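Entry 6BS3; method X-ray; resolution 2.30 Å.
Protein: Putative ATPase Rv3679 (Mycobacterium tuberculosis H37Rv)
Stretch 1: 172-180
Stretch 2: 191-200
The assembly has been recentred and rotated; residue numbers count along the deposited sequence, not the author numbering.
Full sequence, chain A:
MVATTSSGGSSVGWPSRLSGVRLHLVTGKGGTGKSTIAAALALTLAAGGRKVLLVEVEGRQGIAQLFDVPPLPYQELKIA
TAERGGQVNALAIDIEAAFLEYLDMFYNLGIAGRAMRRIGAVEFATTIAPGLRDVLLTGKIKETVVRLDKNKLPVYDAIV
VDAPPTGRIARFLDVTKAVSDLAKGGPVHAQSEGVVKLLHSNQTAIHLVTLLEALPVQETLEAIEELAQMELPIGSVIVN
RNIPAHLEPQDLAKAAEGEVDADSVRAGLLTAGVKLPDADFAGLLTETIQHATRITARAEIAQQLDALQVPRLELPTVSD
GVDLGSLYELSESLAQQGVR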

# COMPACT_ATOMS: atom_id res chain seq x y z
N PHE A 172 0.28 8.93 14.74
CA PHE A 172 0.43 10.26 14.16
C PHE A 172 -0.34 11.34 14.95
O PHE A 172 0.13 12.48 15.07
CB PHE A 172 0.01 10.27 12.68
CG PHE A 172 0.00 11.63 12.02
CD1 PHE A 172 1.20 12.30 11.74
CD2 PHE A 172 -1.19 12.24 11.65
CE1 PHE A 172 1.19 13.55 11.12
CE2 PHE A 172 -1.20 13.50 11.02
CZ PHE A 172 -0.00 14.14 10.76
N LEU A 173 -1.53 10.97 15.48
CA LEU A 173 -2.39 11.89 16.23
C LEU A 173 -2.19 11.78 17.74
O LEU A 173 -2.90 12.44 18.50
CB LEU A 173 -3.87 11.72 15.82
CG LEU A 173 -4.15 11.92 14.32
CD1 LEU A 173 -5.50 11.38 13.94
CD2 LEU A 173 -3.96 13.38 13.89
N ASP A 174 -1.19 11.00 18.17
CA ASP A 174 -0.88 10.83 19.59
C ASP A 174 0.14 11.90 20.01
O ASP A 174 1.35 11.65 20.06
CB ASP A 174 -0.42 9.40 19.87
CG ASP A 174 -0.45 8.97 21.32
OD1 ASP A 174 -0.58 9.85 22.21
OD2 ASP A 174 -0.34 7.75 21.58
N VAL A 175 -0.37 13.11 20.27
CA VAL A 175 0.41 14.30 20.64
C VAL A 175 1.19 14.10 21.96
O VAL A 175 2.33 14.54 22.06
CB VAL A 175 -0.49 15.57 20.65
CG1 VAL A 175 0.32 16.85 20.89
CG2 VAL A 175 -1.28 15.69 19.35
N THR A 176 0.60 13.40 22.93
CA THR A 176 1.22 13.09 24.22
C THR A 176 2.47 12.22 24.02
O THR A 176 3.51 12.55 24.58
CB THR A 176 0.17 12.52 25.19
OG1 THR A 176 -0.79 13.55 25.45
CG2 THR A 176 0.76 12.04 26.52
N LYS A 177 2.39 11.16 23.17
CA LYS A 177 3.55 10.31 22.89
C LYS A 177 4.63 11.03 22.06
O LYS A 177 5.82 10.85 22.35
CB LYS A 177 3.16 8.96 22.24
CG LYS A 177 2.58 7.94 23.21
CD LYS A 177 3.61 7.34 24.20
CE LYS A 177 2.95 6.74 25.42
NZ LYS A 177 3.93 6.03 26.28
N ALA A 178 4.22 11.85 21.07
CA ALA A 178 5.16 12.59 20.23
C ALA A 178 6.02 13.60 21.03
O ALA A 178 7.23 13.67 20.83
CB ALA A 178 4.42 13.30 19.10
N VAL A 179 5.39 14.33 21.96
CA VAL A 179 6.02 15.35 22.80
C VAL A 179 6.94 14.73 23.88
O VAL A 179 7.92 15.37 24.27
CB VAL A 179 4.92 16.30 23.37
CG1 VAL A 179 5.45 17.21 24.46
CG2 VAL A 179 4.29 17.13 22.27
N SER A 180 6.66 13.48 24.30
CA SER A 180 7.42 12.74 25.34
C SER A 180 8.93 12.59 25.06
O SER A 180 9.70 12.42 26.00
CB SER A 180 6.80 11.37 25.59
OG SER A 180 7.19 10.41 24.62
N GLN A 191 2.04 24.77 23.03
CA GLN A 191 1.39 24.64 21.72
C GLN A 191 0.71 23.29 21.53
O GLN A 191 -0.32 23.22 20.88
CB GLN A 191 2.40 24.88 20.58
CG GLN A 191 2.96 26.30 20.53
CD GLN A 191 2.06 27.30 19.84
OE1 GLN A 191 1.54 27.07 18.74
NE2 GLN A 191 1.88 28.46 20.47
N SER A 192 1.30 22.23 22.12
CA SER A 192 0.84 20.84 22.07
C SER A 192 -0.54 20.65 22.71
O SER A 192 -1.28 19.74 22.32
CB SER A 192 1.85 19.92 22.74
OG SER A 192 1.89 20.11 24.15
N GLU A 193 -0.87 21.49 23.70
CA GLU A 193 -2.15 21.47 24.41
C GLU A 193 -3.30 21.88 23.44
O GLU A 193 -4.35 21.24 23.43
CB GLU A 193 -2.08 22.38 25.64
CG GLU A 193 -3.08 22.03 26.73
CD GLU A 193 -3.29 23.08 27.81
OE1 GLU A 193 -2.31 23.77 28.17
OE2 GLU A 193 -4.43 23.20 28.30
N GLY A 194 -3.03 22.93 22.64
CA GLY A 194 -3.93 23.47 21.63
C GLY A 194 -4.16 22.49 20.50
O GLY A 194 -5.26 22.46 19.93
N VAL A 195 -3.13 21.67 20.17
CA VAL A 195 -3.17 20.64 19.12
C VAL A 195 -4.11 19.52 19.59
O VAL A 195 -5.03 19.15 18.84
CB VAL A 195 -1.76 20.14 18.70
CG1 VAL A 195 -1.85 18.97 17.72
CG2 VAL A 195 -0.92 21.28 18.10
N VAL A 196 -3.92 19.03 20.85
CA VAL A 196 -4.73 18.01 21.52
C VAL A 196 -6.20 18.45 21.55
O VAL A 196 -7.08 17.66 21.21
CB VAL A 196 -4.22 17.69 22.95
CG1 VAL A 196 -5.26 16.96 23.79
CG2 VAL A 196 -2.93 16.89 22.91
N LYS A 197 -6.46 19.71 21.99
CA LYS A 197 -7.80 20.31 22.10
C LYS A 197 -8.50 20.31 20.75
O LYS A 197 -9.66 19.93 20.67
CB LYS A 197 -7.73 21.74 22.66
CG LYS A 197 -8.06 21.83 24.14
CD LYS A 197 -7.65 23.18 24.72
CE LYS A 197 -6.39 23.08 25.55
NZ LYS A 197 -5.81 24.42 25.86
N LEU A 198 -7.78 20.75 19.68
CA LEU A 198 -8.31 20.80 18.32
C LEU A 198 -8.69 19.40 17.84
O LEU A 198 -9.82 19.21 17.40
CB LEU A 198 -7.35 21.50 17.34
CG LEU A 198 -7.72 21.43 15.83
CD1 LEU A 198 -9.04 22.14 15.54
CD2 LEU A 198 -6.65 22.01 14.97
N LEU A 199 -7.75 18.44 17.93
CA LEU A 199 -7.94 17.05 17.48
C LEU A 199 -9.12 16.34 18.13
O LEU A 199 -9.84 15.63 17.44
CB LEU A 199 -6.67 16.21 17.64
CG LEU A 199 -5.48 16.61 16.77
CD1 LEU A 199 -4.24 15.83 17.17
CD2 LEU A 199 -5.80 16.46 15.27
N HIS A 200 -9.33 16.56 19.44
CA HIS A 200 -10.40 15.94 20.23
C HIS A 200 -11.77 16.67 20.14
O HIS A 200 -12.78 16.11 20.56
CB HIS A 200 -9.94 15.76 21.70
CG HIS A 200 -8.92 14.67 21.81
ND1 HIS A 200 -7.58 14.90 21.48
CD2 HIS A 200 -9.07 13.36 22.11
CE1 HIS A 200 -6.98 13.73 21.60
NE2 HIS A 200 -7.83 12.77 21.98

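The helix that begins at Val-175 runs nearly antiparallel to the helix through 191-200: their N-to-C directions differ by 157° and their axes come within 10.5 Å. No hydrogen bond or salt bridge joins the two stretches; 304 Å² of surface, both sides summed, is buried by van der Waals packing alone. Val-175, the residue with the largest covered area, is the centre of the contact. Its CA lies 6.4 Å from the CA of Val-196, and its side chain sits as a knob in a hole formed by Ser-192, Val-195, Val-196 and Leu-199, residues spaced to share one side of a helix. Val-175 CG2 lies 3.7 Å from Val-195 CG1 and 3.7 Å from Leu-199 CD1, Val-175 CB is 3.6 Å from Val-196 CG2, and Val-175 CG1 rests 3.6 Å from Ser-192 O. Ser-192 O accepts from Val-196 N at 3.1 Å within its own helix; the Val-175 methyl, with no polar hydrogen to offer, makes only a packing contact with it. Leu-199, next in covered area, points toward the first stretch and extends the apolar patch past Val-175 to Leu-173, where Leu-199 CD2 meets Leu-173 CD2 at 3.8 Å. Toward the other end of the contact, Ser-192 CB lies 3.7 Å from Val-179 CG2, one helical turn on from Val-175. Just before Val-175, Leu-173 is the first residue to leave the preceding helix and Asp-174 is the N-cap of the next. Asp-174 OD1 accepts a weak capping bond from Lys-177 N at 3.4 Å, while the Asp-174 side chain starts away from the partner helix. Within the second stretch, Lys-197 NZ forms a salt bridge with Glu-193 OE2 at 3.1 Å, and His-200 ND1 donates to Val-196 O at 2.8 Å.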